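Long-range contact in putative bacteriocin (Brevibacillus laterosporus, PDB 4OZK), which probably kills or inhibits competing bacteria as a leaderless class IId bacteriocin of broad spectrum, with a defensin-like fold: residues Cys18-Val29 / Tyr40-Cys49. Numbering follows the deposited sequence.
Sequences CHGLENKMYRHV and YCRTEWGSSC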
loop_
_atom_site.group_PDB
_atom_site.type_symbol
_atom_site.label_atom_id
_atom_site.label_comp_id
_atom_site.label_asym_id
_atom_site.label_seq_id
_atom_site.Cartn_x
_atom_site.Cartn_y
_atom_site.Cartn_z
ATOM N N CYS A 18 -9.120 -10.392 -2.491
ATOM C CA CYS A 18 -10.524 -10.103 -2.757
ATOM C C CYS A 18 -11.210 -9.597 -1.489
ATOM O O CYS A 18 -11.063 -10.189 -0.409
ATOM C CB CYS A 18 -11.255 -11.340 -3.298
ATOM S SG CYS A 18 -12.973 -10.990 -3.788
ATOM N N HIS A 19 -11.936 -8.488 -1.610
ATOM C CA HIS A 19 -12.788 -8.023 -0.522
ATOM C C HIS A 19 -14.171 -8.683 -0.630
ATOM O O HIS A 19 -14.903 -8.445 -1.592
ATOM C CB HIS A 19 -12.918 -6.495 -0.551
ATOM C CG HIS A 19 -13.367 -5.916 0.749
ATOM N ND1 HIS A 19 -14.660 -6.047 1.212
ATOM C CD2 HIS A 19 -12.693 -5.230 1.700
ATOM C CE1 HIS A 19 -14.765 -5.452 2.388
ATOM N NE2 HIS A 19 -13.584 -4.948 2.707
ATOM N N GLY A 20 -14.529 -9.503 0.357
ATOM C CA GLY A 20 -15.751 -10.296 0.289
ATOM C C GLY A 20 -17.046 -9.505 0.254
ATOM O O GLY A 20 -18.076 -9.978 -0.241
ATOM N N LEU A 21 -17.004 -8.291 0.787
ATOM C CA LEU A 21 -18.200 -7.464 0.865
ATOM C C LEU A 21 -18.287 -6.507 -0.321
ATOM O O LEU A 21 -19.366 -6.259 -0.875
ATOM C CB LEU A 21 -18.191 -6.668 2.169
ATOM C CG LEU A 21 -18.318 -7.462 3.457
ATOM C CD1 LEU A 21 -18.402 -6.508 4.634
ATOM C CD2 LEU A 21 -19.553 -8.336 3.367
ATOM N N GLU A 22 -17.142 -5.954 -0.698
ATOM C CA GLU A 22 -17.105 -4.994 -1.788
ATOM C C GLU A 22 -17.077 -5.709 -3.129
ATOM O O GLU A 22 -17.374 -5.101 -4.163
ATOM C CB GLU A 22 -15.892 -4.066 -1.649
ATOM C CG GLU A 22 -15.972 -3.138 -0.445
ATOM C CD GLU A 22 -17.225 -2.275 -0.459
ATOM O OE1 GLU A 22 -17.594 -1.765 -1.543
ATOM O OE2 GLU A 22 -17.854 -2.106 0.613
ATOM N N ASN A 23 -16.730 -7.000 -3.094
ATOM C CA ASN A 23 -16.586 -7.820 -4.303
ATOM C C ASN A 23 -15.628 -7.164 -5.294
ATOM O O ASN A 23 -15.904 -7.068 -6.489
ATOM C CB ASN A 23 -17.951 -8.125 -4.939
ATOM C CG ASN A 23 -18.845 -8.949 -4.023
ATOM O OD1 ASN A 23 -18.450 -10.023 -3.555
ATOM N ND2 ASN A 23 -20.045 -8.439 -3.745
ATOM N N LYS A 24 -14.498 -6.710 -4.761
ATOM C CA LYS A 24 -13.489 -5.989 -5.521
ATOM C C LYS A 24 -12.139 -6.216 -4.851
ATOM O O LYS A 24 -12.061 -6.341 -3.620
ATOM C CB LYS A 24 -13.845 -4.500 -5.561
ATOM C CG LYS A 24 -12.822 -3.600 -6.217
ATOM C CD LYS A 24 -13.431 -2.230 -6.505
ATOM C CE LYS A 24 -14.425 -2.307 -7.657
ATOM N NZ LYS A 24 -15.434 -1.209 -7.622
ATOM N N MET A 25 -11.080 -6.292 -5.654
ATOM C CA MET A 25 -9.748 -6.564 -5.126
ATOM C C MET A 25 -9.050 -5.302 -4.632
ATOM O O MET A 25 -9.167 -4.230 -5.239
ATOM C CB MET A 25 -8.873 -7.223 -6.193
ATOM C CG MET A 25 -9.482 -8.442 -6.849
ATOM S SD MET A 25 -8.299 -9.128 -8.017
ATOM C CE MET A 25 -7.292 -7.676 -8.331
ATOM N N TYR A 26 -8.302 -5.437 -3.539
ATOM C CA TYR A 26 -7.536 -4.321 -2.990
ATOM C C TYR A 26 -6.131 -4.773 -2.609
ATOM O O TYR A 26 -5.876 -5.963 -2.367
ATOM C CB TYR A 26 -8.235 -3.752 -1.750
ATOM C CG TYR A 26 -8.233 -4.712 -0.575
ATOM C CD1 TYR A 26 -7.235 -4.653 0.399
ATOM C CD2 TYR A 26 -9.232 -5.684 -0.448
ATOM C CE1 TYR A 26 -7.227 -5.545 1.468
ATOM C CE2 TYR A 26 -9.240 -6.571 0.615
ATOM C CZ TYR A 26 -8.239 -6.497 1.569
ATOM O OH TYR A 26 -8.259 -7.381 2.620
ATOM N N ARG A 27 -5.209 -3.822 -2.563
ATOM C CA ARG A 27 -3.900 -4.080 -1.985
ATOM C C ARG A 27 -3.420 -2.823 -1.302
ATOM O O ARG A 27 -4.002 -1.741 -1.484
ATOM C CB ARG A 27 -2.898 -4.551 -3.044
ATOM C CG ARG A 27 -2.577 -3.532 -4.123
ATOM C CD ARG A 27 -1.666 -4.151 -5.169
ATOM N NE ARG A 27 -1.279 -3.174 -6.187
ATOM C CZ ARG A 27 -0.650 -3.473 -7.319
ATOM N NH1 ARG A 27 -0.333 -4.732 -7.592
ATOM N NH2 ARG A 27 -0.341 -2.512 -8.180
ATOM N N HIS A 28 -2.358 -2.962 -0.516
ATOM C CA HIS A 28 -1.831 -1.849 0.269
ATOM C C HIS A 28 -0.522 -1.344 -0.329
ATOM O O HIS A 28 0.401 -2.130 -0.557
ATOM C CB HIS A 28 -1.594 -2.305 1.708
ATOM C CG HIS A 28 -2.854 -2.645 2.450
ATOM N ND1 HIS A 28 -4.108 -2.319 1.977
ATOM C CD2 HIS A 28 -3.047 -3.269 3.636
ATOM C CE1 HIS A 28 -5.022 -2.730 2.842
ATOM N NE2 HIS A 28 -4.405 -3.310 3.855
ATOM N N VAL A 29 -0.437 -0.042 -0.592
ATOM C CA VAL A 29 0.803 0.541 -1.111
ATOM C C VAL A 29 1.653 1.106 0.022
ATOM O O VAL A 29 1.191 1.930 0.826
ATOM C CB VAL A 29 0.538 1.635 -2.153
ATOM C CG1 VAL A 29 1.856 2.195 -2.649
ATOM C CG2 VAL A 29 -0.262 1.070 -3.310
ATOM N N TYR A 40 2.329 2.833 5.370
ATOM C CA TYR A 40 1.149 2.477 4.591
ATOM C C TYR A 40 0.609 3.779 4.002
ATOM O O TYR A 40 0.219 4.675 4.751
ATOM C CB TYR A 40 0.163 1.778 5.540
ATOM C CG TYR A 40 -1.190 1.356 4.986
ATOM C CD1 TYR A 40 -1.484 1.409 3.627
ATOM C CD2 TYR A 40 -2.184 0.919 5.853
ATOM C CE1 TYR A 40 -2.744 1.038 3.147
ATOM C CE2 TYR A 40 -3.433 0.549 5.397
ATOM C CZ TYR A 40 -3.712 0.616 4.046
ATOM O OH TYR A 40 -4.960 0.243 3.606
ATOM N N CYS A 41 0.628 3.901 2.666
ATOM C CA CYS A 41 0.282 5.174 1.993
ATOM C C CYS A 41 -1.128 5.254 1.436
ATOM O O CYS A 41 -1.808 6.274 1.587
ATOM C CB CYS A 41 1.241 5.475 0.836
ATOM S SG CYS A 41 2.934 5.680 1.318
ATOM N N ARG A 42 -1.540 4.196 0.740
ATOM C CA ARG A 42 -2.894 4.125 0.215
ATOM C C ARG A 42 -3.361 2.690 0.050
ATOM O O ARG A 42 -2.572 1.733 0.109
ATOM C CB ARG A 42 -3.013 4.861 -1.126
ATOM C CG ARG A 42 -2.348 4.139 -2.295
ATOM C CD ARG A 42 -2.720 4.788 -3.618
ATOM N NE ARG A 42 -2.150 6.130 -3.734
ATOM C CZ ARG A 42 -2.471 7.006 -4.684
ATOM N NH1 ARG A 42 -3.368 6.687 -5.606
ATOM N NH2 ARG A 42 -1.897 8.204 -4.707
ATOM N N THR A 43 -4.669 2.560 -0.144
ATOM C CA THR A 43 -5.265 1.300 -0.536
ATOM C C THR A 43 -5.531 1.425 -2.020
ATOM O O THR A 43 -6.209 2.359 -2.460
ATOM C CB THR A 43 -6.605 1.065 0.177
ATOM O OG1 THR A 43 -6.431 1.174 1.603
ATOM C CG2 THR A 43 -7.147 -0.306 -0.185
ATOM N N GLU A 44 -4.973 0.507 -2.802
ATOM C CA GLU A 44 -5.249 0.487 -4.231
ATOM C C GLU A 44 -6.346 -0.529 -4.533
ATOM O O GLU A 44 -6.273 -1.684 -4.101
ATOM C CB GLU A 44 -3.976 0.175 -5.026
ATOM C CG GLU A 44 -4.200 0.061 -6.520
ATOM C CD GLU A 44 -2.901 0.018 -7.305
ATOM O OE1 GLU A 44 -2.970 0.156 -8.555
ATOM O OE2 GLU A 44 -1.825 -0.151 -6.676
ATOM N N TRP A 45 -7.372 -0.099 -5.261
ATOM C CA TRP A 45 -8.467 -0.996 -5.612
ATOM C C TRP A 45 -8.340 -1.459 -7.062
ATOM O O TRP A 45 -8.029 -0.656 -7.953
ATOM C CB TRP A 45 -9.819 -0.322 -5.335
ATOM C CG TRP A 45 -10.072 -0.123 -3.844
ATOM C CD1 TRP A 45 -9.752 0.977 -3.080
ATOM C CD2 TRP A 45 -10.679 -1.068 -2.946
ATOM N NE1 TRP A 45 -10.124 0.765 -1.766
ATOM C CE2 TRP A 45 -10.701 -0.476 -1.660
ATOM C CE3 TRP A 45 -11.213 -2.356 -3.114
ATOM C CZ2 TRP A 45 -11.244 -1.141 -0.533
ATOM C CZ3 TRP A 45 -11.748 -3.020 -1.993
ATOM C CH2 TRP A 45 -11.759 -2.408 -0.725
ATOM N N GLY A 46 -8.568 -2.756 -7.287
ATOM C CA GLY A 46 -8.356 -3.359 -8.589
ATOM C C GLY A 46 -9.636 -3.846 -9.228
ATOM O O GLY A 46 -10.676 -3.181 -9.129
ATOM N N SER A 47 -9.565 -5.004 -9.886
ATOM C CA SER A 47 -10.734 -5.577 -10.575
ATOM C C SER A 47 -11.702 -6.330 -9.647
ATOM O O SER A 47 -11.454 -6.485 -8.442
ATOM C CB SER A 47 -10.306 -6.472 -11.746
ATOM O OG SER A 47 -9.356 -7.442 -11.347
ATOM N N SER A 48 -12.808 -6.794 -10.221
ATOM C CA SER A 48 -13.866 -7.438 -9.446
ATOM C C SER A 48 -13.574 -8.868 -8.994
ATOM O O SER A 48 -12.676 -9.535 -9.520
ATOM C CB SER A 48 -15.170 -7.414 -10.231
ATOM O OG SER A 48 -15.545 -6.072 -10.472
ATOM N N CYS A 49 -14.359 -9.323 -8.017
ATOM C CA CYS A 49 -14.254 -10.674 -7.476
ATOM C C CYS A 49 -15.480 -11.036 -6.645
ATOM O O CYS A 49 -15.638 -12.189 -6.237
ATOM C CB CYS A 49 -12.986 -10.816 -6.631
ATOM S SG CYS A 49 -12.821 -9.607 -5.277
#
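Strands 24-29 and 40-46 run antiparallel, their axes 4.5 Å apart at closest approach, paired in one register from Tyr26-Trp45 to Val29-Arg42 and flanked by two beta bulges: a classic one where Cys41 and Arg42 both face Val29, and a second between the pairs Tyr26-Trp45 and Lys24-Ser48, its extra residue lying in 45-48. On the face carrying Tyr26 and His28, the flat Trp45 indole offers a broad surface to Tyr26 CB, which sits 3.6 Å from the centroid of its six-membered ring in a CH-pi contact. His19 CD2 meets the indole at its edge, completing an aromatic cluster. Farther along, the His28 and Tyr40 rings stack face to face with planes at 30°; Tyr40 OH, over the imidazole, also shares a hydrogen bond of 2.7 Å with Thr43 OG1. This hairpin forms two of the three strands of the defensin-like sheet; the Cys18-Cys49 disulfide ties the end of strand 8-19 to the C-terminus, while Cys41 bonds to Cys2. On the reverse face the long, oppositely charged Arg27 and Glu44 run side by side across a hydrogen-bonded pair. Arg27 NE and NH2 both donate to Glu44 OE2, at 3.1 and 3.2 Å, a salt bridge met from one face of the carboxylate plane, while Val29 CB packs against Arg42 CG at 3.8 Å.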